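Local coordinates for protein putative Type I topoisomerase (Deinococcus radiodurans, PDB 3M4A) that probably changes DNA topology by ATP-independent breakage, passage and rejoining of a single strand, and is seen here bound to DNA, at residues 110-115 / 223-228; 120-125 / 189-194; 129-134 / 236-241. All blocks are in the same frame, centred on the assembly; numbering follows the deposited sequence. Where two conformers were deposited one is given.

The three contacts join helices of the catalytic core, and each reaches the bound DNA. Contacts 1 and 2 have centres about 11 Å apart. Arg121 of contact 2 ties them together, with Arg121 NH1 2.9 Å from Glu228 OE1 of contact 1 in a salt bridge. Contacts 2 and 3 share helix 120-134, and their centres lie about 17 Å apart. The centres of contacts 1 and 3 are about 15 Å apart, and the two meet where Leu113 CD1 packs 3.4 Å from Arg129 NH2. Contacts 2 and 3 hold successive phosphates of chain B, while contact 1 faces both strands. The structure revealed a secondary DNA-binding site, to which these interactions may belong.

Contact 1 (110-115 / 223-228); sequences TADLRA and NAYLRE. With nucleotides of chain B; nucleotides of chain C.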
loop_
_atom_site.group_PDB
_atom_site.type_symbol
_atom_site.label_atom_id
_atom_site.label_comp_id
_atom_site.label_asym_id
_atom_site.label_seq_id
_atom_site.Cartn_x
_atom_site.Cartn_y
_atom_site.Cartn_z
ATOM N N THR A 110 12.953 0.374 2.761
ATOM C CA THR A 110 13.975 0.867 3.700
ATOM C C THR A 110 15.349 0.938 3.020
ATOM O O THR A 110 16.052 1.939 3.148
ATOM C CB THR A 110 14.035 0.004 4.980
ATOM O OG1 THR A 110 12.818 0.182 5.717
ATOM C CG2 THR A 110 15.221 0.396 5.848
ATOM N N ALA A 111 15.713 -0.115 2.293
ATOM C CA ALA A 111 17.000 -0.143 1.596
ATOM C C ALA A 111 17.146 1.080 0.689
ATOM O O ALA A 111 18.142 1.828 0.780
ATOM C CB ALA A 111 17.169 -1.456 0.814
ATOM N N ASP A 112 16.127 1.348 -0.124
ATOM C CA ASP A 112 16.135 2.526 -1.008
ATOM C C ASP A 112 16.183 3.864 -0.262
ATOM O O ASP A 112 16.808 4.829 -0.723
ATOM C CB ASP A 112 14.928 2.490 -1.947
ATOM C CG ASP A 112 15.053 1.414 -3.037
ATOM O OD1 ASP A 112 16.183 1.175 -3.524
ATOM O OD2 ASP A 112 14.016 0.829 -3.422
ATOM N N LEU A 113 15.534 3.936 0.900
ATOM C CA LEU A 113 15.521 5.152 1.705
ATOM C C LEU A 113 16.877 5.503 2.338
ATOM O O LEU A 113 17.131 6.656 2.668
ATOM C CB LEU A 113 14.460 5.026 2.814
ATOM C CG LEU A 113 13.004 5.067 2.347
ATOM C CD1 LEU A 113 12.083 4.681 3.493
ATOM C CD2 LEU A 113 12.647 6.448 1.775
ATOM N N ARG A 114 17.733 4.508 2.525
ATOM C CA ARG A 114 19.040 4.732 3.166
ATOM C C ARG A 114 20.035 5.472 2.270
ATOM O O ARG A 114 21.090 5.939 2.743
ATOM C CB ARG A 114 19.636 3.399 3.588
ATOM C CG ARG A 114 18.896 2.703 4.732
ATOM C CD ARG A 114 19.757 1.639 5.376
ATOM N NE ARG A 114 19.010 0.831 6.329
ATOM C CZ ARG A 114 18.766 1.200 7.583
ATOM N NH1 ARG A 114 19.185 2.357 8.047
ATOM N NH2 ARG A 114 18.080 0.402 8.368
ATOM N N ALA A 115 19.712 5.582 0.988
ATOM C CA ALA A 115 20.546 6.333 0.045
ATOM C C ALA A 115 20.683 7.829 0.376
ATOM O O ALA A 115 19.829 8.430 1.021
ATOM C CB ALA A 115 20.014 6.170 -1.363
ATOM N N ASN A 223 4.617 3.479 -10.891
ATOM C CA ASN A 223 3.937 2.203 -11.092
ATOM C C ASN A 223 4.902 1.067 -11.452
ATOM O O ASN A 223 4.679 -0.062 -11.053
ATOM C CB ASN A 223 2.802 2.330 -12.121
ATOM C CG ASN A 223 1.578 3.069 -11.559
ATOM O OD1 ASN A 223 1.271 2.977 -10.368
ATOM N ND2 ASN A 223 0.876 3.791 -12.418
ATOM N N ALA A 224 5.980 1.369 -12.177
ATOM C CA ALA A 224 7.029 0.374 -12.463
ATOM C C ALA A 224 7.783 -0.071 -11.212
ATOM O O ALA A 224 8.110 -1.249 -11.051
ATOM C CB ALA A 224 8.014 0.915 -13.510
ATOM N N TYR A 225 8.057 0.885 -10.325
ATOM C CA TYR A 225 8.686 0.611 -9.039
ATOM C C TYR A 225 7.798 -0.312 -8.209
ATOM O O TYR A 225 8.278 -1.296 -7.637
ATOM C CB TYR A 225 8.954 1.933 -8.314
ATOM C CG TYR A 225 9.613 1.810 -6.950
ATOM C CD1 TYR A 225 10.976 1.607 -6.840
ATOM C CD2 TYR A 225 8.863 1.884 -5.780
ATOM C CE1 TYR A 225 11.594 1.492 -5.611
ATOM C CE2 TYR A 225 9.460 1.772 -4.539
ATOM C CZ TYR A 225 10.833 1.585 -4.456
ATOM O OH TYR A 225 11.472 1.456 -3.245
ATOM N N LEU A 226 6.507 0.011 -8.150
ATOM C CA LEU A 226 5.532 -0.825 -7.440
ATOM C C LEU A 226 5.462 -2.240 -8.030
ATOM O O LEU A 226 5.439 -3.222 -7.294
ATOM C CB LEU A 226 4.142 -0.186 -7.436
ATOM C CG LEU A 226 3.993 1.111 -6.638
ATOM C CD1 LEU A 226 2.593 1.682 -6.755
ATOM C CD2 LEU A 226 4.372 0.863 -5.174
ATOM N N ARG A 227 5.473 -2.360 -9.356
ATOM C CA ARG A 227 5.519 -3.694 -9.957
ATOM C C ARG A 227 6.694 -4.506 -9.419
ATOM O O ARG A 227 6.534 -5.678 -9.081
ATOM C CB ARG A 227 5.577 -3.618 -11.486
ATOM C CG ARG A 227 4.255 -3.238 -12.125
ATOM C CD ARG A 227 4.173 -3.654 -13.598
ATOM N NE ARG A 227 5.260 -3.101 -14.404
ATOM C CZ ARG A 227 5.343 -1.834 -14.821
ATOM N NH1 ARG A 227 4.406 -0.947 -14.512
ATOM N NH2 ARG A 227 6.382 -1.448 -15.557
ATOM N N GLU A 228 7.859 -3.869 -9.303
ATOM C CA GLU A 228 9.031 -4.520 -8.737
ATOM C C GLU A 228 8.826 -4.941 -7.289
ATOM O O GLU A 228 9.116 -6.085 -6.947
ATOM C CB GLU A 228 10.276 -3.634 -8.817
ATOM C CG GLU A 228 11.489 -4.297 -8.166
ATOM C CD GLU A 228 12.693 -3.398 -8.048
ATOM O OE1 GLU A 228 12.764 -2.409 -8.791
ATOM O OE2 GLU A 228 13.568 -3.678 -7.194
ATOM P P DG B 9 16.926 9.458 6.210
ATOM O OP1 DG B 9 16.508 9.890 4.843
ATOM O OP2 DG B 9 16.660 10.326 7.375
ATOM O "O5'" DG B 9 16.317 8.023 6.556
ATOM C "C5'" DG B 9 16.432 6.951 5.653
ATOM C "C4'" DG B 9 16.315 5.618 6.373
ATOM O "O4'" DG B 9 17.403 5.381 7.299
ATOM C "C3'" DG B 9 15.081 5.504 7.260
ATOM O "O3'" DG B 9 14.568 4.194 7.130
ATOM C "C2'" DG B 9 15.572 5.904 8.662
ATOM C "C1'" DG B 9 16.956 5.316 8.678
ATOM N N9 DG B 9 18.008 6.038 9.381
ATOM C C8 DG B 9 18.232 7.378 9.352
ATOM N N7 DG B 9 19.296 7.772 9.990
ATOM C C5 DG B 9 19.823 6.597 10.478
ATOM C C6 DG B 9 20.980 6.374 11.249
ATOM O O6 DG B 9 21.816 7.181 11.666
ATOM N N1 DG B 9 21.137 5.034 11.521
ATOM C C2 DG B 9 20.304 4.024 11.109
ATOM N N2 DG B 9 20.609 2.767 11.462
ATOM N N3 DG B 9 19.237 4.221 10.363
ATOM C C4 DG B 9 19.043 5.525 10.122
ATOM P P DT C 7 21.300 -2.914 2.704
ATOM O OP1 DT C 7 20.013 -3.368 2.111
ATOM O OP2 DT C 7 22.470 -3.837 2.723
ATOM O "O5'" DT C 7 21.704 -1.567 1.972
ATOM C "C5'" DT C 7 20.693 -0.610 1.727
ATOM C "C4'" DT C 7 21.285 0.733 1.405
ATOM O "O4'" DT C 7 22.101 1.196 2.510
ATOM C "C3'" DT C 7 22.207 0.738 0.202
ATOM O "O3'" DT C 7 21.432 0.736 -0.983
ATOM C "C2'" DT C 7 22.985 2.018 0.431
ATOM C "C1'" DT C 7 23.065 2.061 1.942
ATOM N N1 DT C 7 24.391 1.651 2.515
ATOM C C2 DT C 7 25.291 2.672 2.674
ATOM O O2 DT C 7 25.076 3.811 2.342
ATOM N N3 DT C 7 26.473 2.314 3.230
ATOM C C4 DT C 7 26.820 1.070 3.647
ATOM O O4 DT C 7 27.927 0.916 4.147
ATOM C C5 DT C 7 25.855 0.008 3.446
ATOM C C7 DT C 7 26.167 -1.408 3.852
ATOM C C6 DT C 7 24.667 0.350 2.894
ATOM P P DC C 6 23.815 -4.217 8.947
ATOM O OP1 DC C 6 22.897 -5.082 9.705
ATOM O OP2 DC C 6 25.177 -4.649 8.530
ATOM O "O5'" DC C 6 23.029 -3.678 7.668
ATOM C "C5'" DC C 6 21.713 -3.130 7.808
ATOM C "C4'" DC C 6 21.414 -2.161 6.682
ATOM O "O4'" DC C 6 22.100 -0.914 7.008
ATOM C "C3'" DC C 6 21.890 -2.632 5.301
ATOM O "O3'" DC C 6 20.986 -2.367 4.198
ATOM C "C2'" DC C 6 23.187 -1.858 5.159
ATOM C "C1'" DC C 6 22.863 -0.550 5.889
ATOM N N1 DC C 6 24.059 0.186 6.385
ATOM C C2 DC C 6 24.159 1.566 6.212
ATOM O O2 DC C 6 23.247 2.199 5.662
ATOM N N3 DC C 6 25.263 2.199 6.656
ATOM C C4 DC C 6 26.237 1.536 7.272
ATOM N N4 DC C 6 27.296 2.256 7.678
ATOM C C5 DC C 6 26.164 0.131 7.443
ATOM C C6 DC C 6 25.066 -0.501 7.016
#
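Tyr225 OH donates a 2.6 Å hydrogen bond to Asp112 OD2, and this pair makes the whole direct contact between the segments. The two side chains approach from opposite directions and span the distance between the helices; the CA atoms of Asp112 and Tyr225 are 11.1 Å apart. The phenol reaches this far because its ring carbon CG is anti to the backbone N (chi1 -180°), which sends the ring straight out from helix 219-230. The carboxylate oxygen lies at the edge of the ring, in its plane, and also sits 3.3 Å from Tyr225 CE1. The hydroxyl uses the anti side of OD2, 15° out of the carboxylate plane. The carboxylate itself is turned 49° from the ring. Both residues are buried. The other oxygen, OD1, forms a salt bridge with Arg121 NE, so both ends of the carboxylate are held. The nearby arginine probably favours the charged form of Asp112.

The same segment meets the DNA through Arg114, which enters the minor groove. Its NH1 comes within 3.0 Å of N3 of DG9 of chain B, which lies at the edge of the guanidinium, in plane. O4' of DC6 of chain C lies over one face of the same group. Arg114 CB is 3.5 Å from O4' of DT7 of chain C, so the arginine touches both strands. Thr110 OG1 adds a hydrogen bond to a phosphate.

Helix 120-134 passes beside the Tyr225 ring, which touches Ala125 and Thr128. Leu226, one residue further on, packs against Thr128 and also against Ala235 and Phe238 of helix 235-254. The Asp112 bond thus joins helix 91-113 to helix 219-230 alongside helix 120-134.

Contact 2 (120-125 / 189-194); sequences PRKVMA and AANMQK. With nucleotides of chain B.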
loop_
_atom_site.group_PDB
_atom_site.type_symbol
_atom_site.label_atom_id
_atom_site.label_comp_id
_atom_site.label_asym_id
_atom_site.label_seq_id
_atom_site.Cartn_x
_atom_site.Cartn_y
_atom_site.Cartn_z
ATOM N N PRO A 120 16.128 8.598 -7.612
ATOM C CA PRO A 120 14.790 8.156 -8.013
ATOM C C PRO A 120 14.149 7.117 -7.095
ATOM O O PRO A 120 12.994 7.292 -6.694
ATOM C CB PRO A 120 15.029 7.590 -9.417
ATOM C CG PRO A 120 16.167 8.381 -9.907
ATOM C CD PRO A 120 17.077 8.509 -8.743
ATOM N N ARG A 121 14.888 6.068 -6.740
ATOM C CA ARG A 121 14.320 5.001 -5.923
ATOM C C ARG A 121 14.016 5.486 -4.502
ATOM O O ARG A 121 13.103 4.969 -3.872
ATOM C CB ARG A 121 15.231 3.778 -5.890
ATOM C CG ARG A 121 15.330 3.106 -7.246
ATOM C CD ARG A 121 16.270 1.911 -7.203
ATOM N NE ARG A 121 15.750 0.838 -6.371
ATOM C CZ ARG A 121 14.949 -0.152 -6.770
ATOM N NH1 ARG A 121 14.554 -0.274 -8.031
ATOM N NH2 ARG A 121 14.551 -1.043 -5.878
ATOM N N LYS A 122 14.777 6.447 -3.993
ATOM C CA LYS A 122 14.473 6.992 -2.653
ATOM C C LYS A 122 13.158 7.805 -2.671
ATOM O O LYS A 122 12.274 7.649 -1.788
ATOM C CB LYS A 122 15.635 7.830 -2.122
ATOM C CG LYS A 122 15.318 8.470 -0.775
ATOM C CD LYS A 122 16.539 8.866 0.025
ATOM C CE LYS A 122 16.138 9.306 1.430
ATOM N NZ LYS A 122 17.333 9.445 2.323
ATOM N N VAL A 123 12.998 8.647 -3.686
ATOM C CA VAL A 123 11.757 9.428 -3.819
ATOM C C VAL A 123 10.568 8.482 -4.038
ATOM O O VAL A 123 9.504 8.670 -3.441
ATOM C CB VAL A 123 11.835 10.507 -4.911
ATOM C CG1 VAL A 123 10.557 11.324 -4.956
ATOM C CG2 VAL A 123 13.007 11.455 -4.626
ATOM N N MET A 124 10.749 7.447 -4.863
ATOM C CA MET A 124 9.688 6.449 -5.061
ATOM C C MET A 124 9.385 5.630 -3.806
ATOM O O MET A 124 8.230 5.298 -3.561
ATOM C CB MET A 124 9.986 5.559 -6.262
ATOM C CG MET A 124 9.858 6.346 -7.526
ATOM S SD MET A 124 10.043 5.426 -9.066
ATOM C CE MET A 124 11.710 4.818 -8.935
ATOM N N ALA A 125 10.408 5.325 -3.016
ATOM C CA ALA A 125 10.184 4.660 -1.727
ATOM C C ALA A 125 9.367 5.553 -0.785
ATOM O O ALA A 125 8.488 5.054 -0.053
ATOM C CB ALA A 125 11.532 4.265 -1.080
ATOM N N ALA A 189 8.774 13.136 7.337
ATOM C CA ALA A 189 8.867 14.567 7.646
ATOM C C ALA A 189 10.207 15.175 7.233
ATOM O O ALA A 189 10.240 16.215 6.583
ATOM C CB ALA A 189 8.574 14.832 9.129
ATOM N N ALA A 190 11.301 14.490 7.546
ATOM C CA ALA A 190 12.641 14.998 7.213
ATOM C C ALA A 190 12.852 15.129 5.694
ATOM O O ALA A 190 13.395 16.128 5.200
ATOM C CB ALA A 190 13.694 14.081 7.802
ATOM N N ASN A 191 12.394 14.120 4.959
ATOM C CA ASN A 191 12.590 14.108 3.520
ATOM C C ASN A 191 11.587 14.992 2.792
ATOM O O ASN A 191 11.903 15.522 1.730
ATOM C CB ASN A 191 12.585 12.702 2.984
ATOM C CG ASN A 191 13.892 11.990 3.259
ATOM O OD1 ASN A 191 14.893 12.229 2.574
ATOM N ND2 ASN A 191 13.904 11.130 4.273
ATOM N N MET A 192 10.401 15.189 3.360
ATOM C CA MET A 192 9.457 16.143 2.781
ATOM C C MET A 192 10.061 17.552 2.830
ATOM O O MET A 192 9.915 18.344 1.888
ATOM C CB MET A 192 8.115 16.095 3.508
ATOM C CG MET A 192 7.014 16.884 2.849
ATOM S SD MET A 192 6.708 16.342 1.161
ATOM C CE MET A 192 5.811 14.822 1.448
ATOM N N GLN A 193 10.756 17.876 3.926
ATOM C CA GLN A 193 11.441 19.168 4.022
ATOM C C GLN A 193 12.462 19.322 2.892
ATOM O O GLN A 193 12.555 20.374 2.280
ATOM C CB GLN A 193 12.126 19.344 5.379
ATOM C CG GLN A 193 11.170 19.467 6.554
ATOM C CD GLN A 193 10.701 20.891 6.872
ATOM O OE1 GLN A 193 10.790 21.808 6.052
ATOM N NE2 GLN A 193 10.174 21.068 8.090
ATOM N N LYS A 194 13.231 18.272 2.635
ATOM C CA LYS A 194 14.216 18.262 1.541
ATOM C C LYS A 194 13.558 18.428 0.171
ATOM O O LYS A 194 14.065 19.166 -0.674
ATOM C CB LYS A 194 15.032 16.966 1.545
ATOM C CG LYS A 194 15.888 16.728 2.779
ATOM C CD LYS A 194 16.569 15.342 2.685
ATOM C CE LYS A 194 16.876 14.752 4.046
ATOM N NZ LYS A 194 17.186 13.283 3.948
ATOM P P DG B 9 16.926 9.458 6.210
ATOM O OP1 DG B 9 16.508 9.890 4.843
ATOM O OP2 DG B 9 16.660 10.326 7.375
ATOM O "O5'" DG B 9 16.317 8.023 6.556
ATOM C "C5'" DG B 9 16.432 6.951 5.653
ATOM C "C4'" DG B 9 16.315 5.618 6.373
ATOM O "O4'" DG B 9 17.403 5.381 7.299
ATOM C "C3'" DG B 9 15.081 5.504 7.260
ATOM O "O3'" DG B 9 14.568 4.194 7.130
ATOM C "C2'" DG B 9 15.572 5.904 8.662
ATOM C "C1'" DG B 9 16.956 5.316 8.678
ATOM N N9 DG B 9 18.008 6.038 9.381
ATOM C C8 DG B 9 18.232 7.378 9.352
ATOM N N7 DG B 9 19.296 7.772 9.990
ATOM C C5 DG B 9 19.823 6.597 10.478
ATOM C C6 DG B 9 20.980 6.374 11.249
ATOM O O6 DG B 9 21.816 7.181 11.666
ATOM N N1 DG B 9 21.137 5.034 11.521
ATOM C C2 DG B 9 20.304 4.024 11.109
ATOM N N2 DG B 9 20.609 2.767 11.462
ATOM N N3 DG B 9 19.237 4.221 10.363
ATOM C C4 DG B 9 19.043 5.525 10.122
HETATM O O HOH W 1 18.647 11.985 1.776
#
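Lys122 and Asn191 meet where Lys122 CE comes 3.4 Å from Asn191 OD1, and their side chains cross at about a right angle. They converge on one phosphate oxygen, OP1 of DG9 of chain B. Lys122 has CG anti to the backbone N (chi1 177°) and stays extended to its end. This full reach carries NZ to a 2.7 Å hydrogen bond with OP1. Asn191 is the shorter side chain, with CG beside its own backbone N (chi1 -77°). Its ND2 gives OP1 a nearly straight bond of 2.9 Å, at 173°. ND2 also bonds to Thr187 O, one turn earlier in the same helix.

Lys194 has an extended chain too. It runs back alongside Asn191 and donates a 2.9 Å bond from NZ to Asn191 OD1. That donor stands above the carbonyl plane, 51° out of it. The amide of Asn191 is therefore held at both ends, which fixes its flip and points ND2 at the phosphate. Water 1 lies between Lys122 NZ and Lys194 NZ, 2.9 Å from the latter. OP1, water 1, Leu113 O and Ala115 O all lie round Lys122 NZ and must share its three protons.

The two ammonium groups gather round an anion. Lys122 binds OP1 directly, and Lys194 probably adds charge from the second shell while it positions the asparagine. Such chemistry suits recognition of the DNA backbone rather than of a base.

Contact 3 (129-134 / 236-241); sequences RLLHVA and KDFRTW. With ACY (acetic acid), chain D; nucleotides of chain B.
Apolar packing between Leu131, His132 and Phe238 makes most of this contact. Leu131 CB lies 3.7 Å from Phe238 CD2, and the two side chains cross at about a right angle. Phe238 CD1 comes within 3.6 Å of His132 CA, so the ring rests on the backbone of helix 120-134. One face of the ring looks toward His132 N. The imidazole and phenyl rings meet obliquely, with planes 42° apart. Phe238 also meets Phe98 of helix 91-113 edge-to-face.

Water supplies the polar link between the backbones. Water 2 donates to His132 O and to Phe238 O, each at 2.8 Å. His132 NE2 and Trp241 NE1 approach each other but are joined through Glu325 OE2, which bonds to both.

The segments 129-134 and 236-241 run at 21° to each other, with axes 8.5 Å apart at closest approach. Their helices, 120-134 and 235-254, both belong to the largely helical catalytic core of the type IB topoisomerases, and the contact sits close to the centre of the chain.

Arg129 points away from 236-241 and carries the ionic bonds. It binds the phosphate of DC10 of chain B in a two-pronged way, NH1 to OP2 at 2.9 Å and NH2 to OP1 at 3.0 Å. A bend in its chain (chi3 -71°) turns NE toward an acetate, probably from the crystallisation liquor, and NE gives acetate O a 2.8 Å bond. An alanine here would remove the guanidinium and would probably leave the phosphate without its two-pronged partner and Asp185 without its salt bridge. His132 serves both Phe238 and the acetate: its ND1 donates to the second acetate oxygen, OXT, at 2.7 Å, and OXT lies in the plane of the imidazole.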
loop_
_atom_site.group_PDB
_atom_site.type_symbol
_atom_site.label_atom_id
_atom_site.label_comp_id
_atom_site.label_asym_id
_atom_site.label_seq_id
_atom_site.Cartn_x
_atom_site.Cartn_y
_atom_site.Cartn_z
ATOM N N ARG A 129 5.692 4.690 0.649
ATOM C CA ARG A 129 5.310 4.798 2.066
ATOM C C ARG A 129 4.045 5.632 2.213
ATOM O O ARG A 129 3.158 5.289 2.981
ATOM C CB ARG A 129 6.445 5.347 2.939
ATOM C CG ARG A 129 6.075 5.408 4.420
ATOM C CD ARG A 129 7.282 5.696 5.266
ATOM N NE ARG A 129 8.167 4.533 5.279
ATOM C CZ ARG A 129 9.333 4.484 5.914
ATOM N NH1 ARG A 129 9.755 5.492 6.658
ATOM N NH2 ARG A 129 10.049 3.379 5.846
ATOM N N LEU A 130 3.946 6.732 1.486
ATOM C CA LEU A 130 2.715 7.553 1.544
ATOM C C LEU A 130 1.448 6.810 1.061
ATOM O O LEU A 130 0.388 6.966 1.648
ATOM C CB LEU A 130 2.905 8.852 0.777
ATOM C CG LEU A 130 3.860 9.834 1.468
ATOM C CD1 LEU A 130 4.307 10.938 0.515
ATOM C CD2 LEU A 130 3.164 10.415 2.713
ATOM N N LEU A 131 1.575 6.002 0.012
ATOM C CA LEU A 131 0.459 5.140 -0.437
ATOM C C LEU A 131 0.031 4.190 0.674
ATOM O O LEU A 131 -1.160 3.987 0.920
ATOM C CB LEU A 131 0.855 4.322 -1.662
ATOM C CG LEU A 131 1.151 5.005 -2.986
ATOM C CD1 LEU A 131 1.740 4.029 -4.024
ATOM C CD2 LEU A 131 -0.093 5.725 -3.525
ATOM N N HIS A 132 1.022 3.609 1.355
ATOM C CA HIS A 132 0.784 2.630 2.384
ATOM C C HIS A 132 0.127 3.246 3.617
ATOM O O HIS A 132 -0.902 2.742 4.082
ATOM C CB HIS A 132 2.113 1.981 2.752
ATOM C CG HIS A 132 2.019 0.915 3.811
ATOM N ND1 HIS A 132 3.107 0.573 4.581
ATOM C CD2 HIS A 132 1.001 0.122 4.217
ATOM C CE1 HIS A 132 2.766 -0.393 5.414
ATOM N NE2 HIS A 132 1.491 -0.688 5.216
ATOM N N VAL A 133 0.736 4.298 4.169
ATOM C CA VAL A 133 0.306 4.822 5.461
ATOM C C VAL A 133 -0.793 5.877 5.352
ATOM O O VAL A 133 -1.463 6.171 6.356
ATOM C CB VAL A 133 1.506 5.360 6.321
ATOM C CG1 VAL A 133 2.640 4.316 6.386
ATOM C CG2 VAL A 133 2.026 6.682 5.804
ATOM N N ALA A 134 -0.974 6.469 4.167
ATOM C CA ALA A 134 -1.976 7.522 3.986
ATOM C C ALA A 134 -3.002 7.281 2.875
ATOM O O ALA A 134 -3.896 8.104 2.701
ATOM C CB ALA A 134 -1.284 8.868 3.788
ATOM N N LYS A 236 -3.710 0.063 -5.894
ATOM C CA LYS A 236 -5.068 0.008 -5.351
ATOM C C LYS A 236 -5.149 -0.851 -4.096
ATOM O O LYS A 236 -5.978 -0.602 -3.208
ATOM C CB LYS A 236 -6.076 -0.535 -6.375
ATOM C CG LYS A 236 -7.505 -0.476 -5.868
ATOM C CD LYS A 236 -8.534 -0.807 -6.953
ATOM C CE LYS A 236 -9.917 -0.310 -6.555
ATOM N NZ LYS A 236 -10.340 -0.752 -5.191
ATOM N N ASP A 237 -4.306 -1.877 -4.026
ATOM C CA ASP A 237 -4.286 -2.738 -2.849
ATOM C C ASP A 237 -3.922 -1.967 -1.572
ATOM O O ASP A 237 -4.338 -2.354 -0.482
ATOM C CB ASP A 237 -3.355 -3.935 -3.054
ATOM C CG ASP A 237 -3.902 -4.918 -4.077
ATOM O OD1 ASP A 237 -4.964 -5.512 -3.798
ATOM O OD2 ASP A 237 -3.275 -5.082 -5.151
ATOM N N PHE A 238 -3.175 -0.874 -1.678
ATOM C CA PHE A 238 -2.904 -0.057 -0.477
ATOM C C PHE A 238 -4.175 0.605 0.048
ATOM O O PHE A 238 -4.320 0.808 1.261
ATOM C CB PHE A 238 -1.879 1.037 -0.754
ATOM C CG PHE A 238 -0.469 0.543 -0.951
ATOM C CD1 PHE A 238 0.211 -0.096 0.082
ATOM C CD2 PHE A 238 0.187 0.763 -2.151
ATOM C CE1 PHE A 238 1.509 -0.533 -0.086
ATOM C CE2 PHE A 238 1.498 0.326 -2.335
ATOM C CZ PHE A 238 2.163 -0.323 -1.295
ATOM N N ARG A 239 -5.106 0.925 -0.851
ATOM C CA ARG A 239 -6.348 1.578 -0.448
ATOM C C ARG A 239 -7.373 0.599 0.113
ATOM O O ARG A 239 -8.044 0.909 1.087
ATOM C CB ARG A 239 -6.925 2.416 -1.591
ATOM C CG ARG A 239 -6.178 3.734 -1.723
ATOM C CD ARG A 239 -6.459 4.438 -3.034
ATOM N NE ARG A 239 -7.885 4.750 -3.212
ATOM C CZ ARG A 239 -8.514 5.782 -2.649
ATOM N NH1 ARG A 239 -7.878 6.615 -1.833
ATOM N NH2 ARG A 239 -9.799 5.981 -2.915
ATOM N N THR A 240 -7.451 -0.602 -0.456
ATOM C CA THR A 240 -8.327 -1.635 0.090
ATOM C C THR A 240 -7.775 -2.174 1.433
ATOM O O THR A 240 -8.504 -2.276 2.409
ATOM C CB THR A 240 -8.544 -2.788 -0.910
ATOM O OG1 THR A 240 -7.288 -3.372 -1.270
ATOM C CG2 THR A 240 -9.258 -2.285 -2.172
ATOM N N TRP A 241 -6.481 -2.476 1.493
ATOM C CA TRP A 241 -5.854 -2.840 2.772
ATOM C C TRP A 241 -5.971 -1.708 3.787
ATOM O O TRP A 241 -6.432 -1.912 4.910
ATOM C CB TRP A 241 -4.378 -3.199 2.571
ATOM C CG TRP A 241 -3.626 -3.426 3.845
ATOM C CD1 TRP A 241 -2.740 -2.558 4.450
ATOM C CD2 TRP A 241 -3.676 -4.587 4.680
ATOM N NE1 TRP A 241 -2.231 -3.122 5.589
ATOM C CE2 TRP A 241 -2.793 -4.360 5.770
ATOM C CE3 TRP A 241 -4.380 -5.795 4.625
ATOM C CZ2 TRP A 241 -2.603 -5.292 6.788
ATOM C CZ3 TRP A 241 -4.174 -6.733 5.636
ATOM C CH2 TRP A 241 -3.307 -6.475 6.709
HETATM C C ACY D . 6.384 1.728 3.649
HETATM O O ACY D . 7.528 2.215 3.811
HETATM O OXT ACY D . 5.470 1.864 4.492
HETATM C CH3 ACY D . 6.109 0.943 2.403
ATOM P P DC B 10 13.178 3.815 7.822
ATOM O OP1 DC B 10 12.626 2.660 7.122
ATOM O OP2 DC B 10 12.304 5.000 7.990
ATOM O "O5'" DC B 10 13.578 3.328 9.284
ATOM C "C5'" DC B 10 14.385 2.147 9.428
ATOM C "C4'" DC B 10 14.828 2.011 10.864
ATOM O "O4'" DC B 10 15.751 3.090 11.203
ATOM C "C3'" DC B 10 13.705 2.081 11.902
ATOM O "O3'" DC B 10 13.952 1.171 12.950
ATOM C "C2'" DC B 10 13.802 3.494 12.433
ATOM C "C1'" DC B 10 15.313 3.628 12.450
ATOM N N1 DC B 10 15.835 5.000 12.563
ATOM C C2 DC B 10 17.106 5.162 13.130
ATOM O O2 DC B 10 17.739 4.160 13.516
ATOM N N3 DC B 10 17.602 6.407 13.259
ATOM C C4 DC B 10 16.903 7.467 12.857
ATOM N N4 DC B 10 17.457 8.668 13.001
ATOM C C5 DC B 10 15.611 7.322 12.268
ATOM C C6 DC B 10 15.120 6.082 12.152
HETATM O O HOH W 2 -2.119 0.470 2.893
#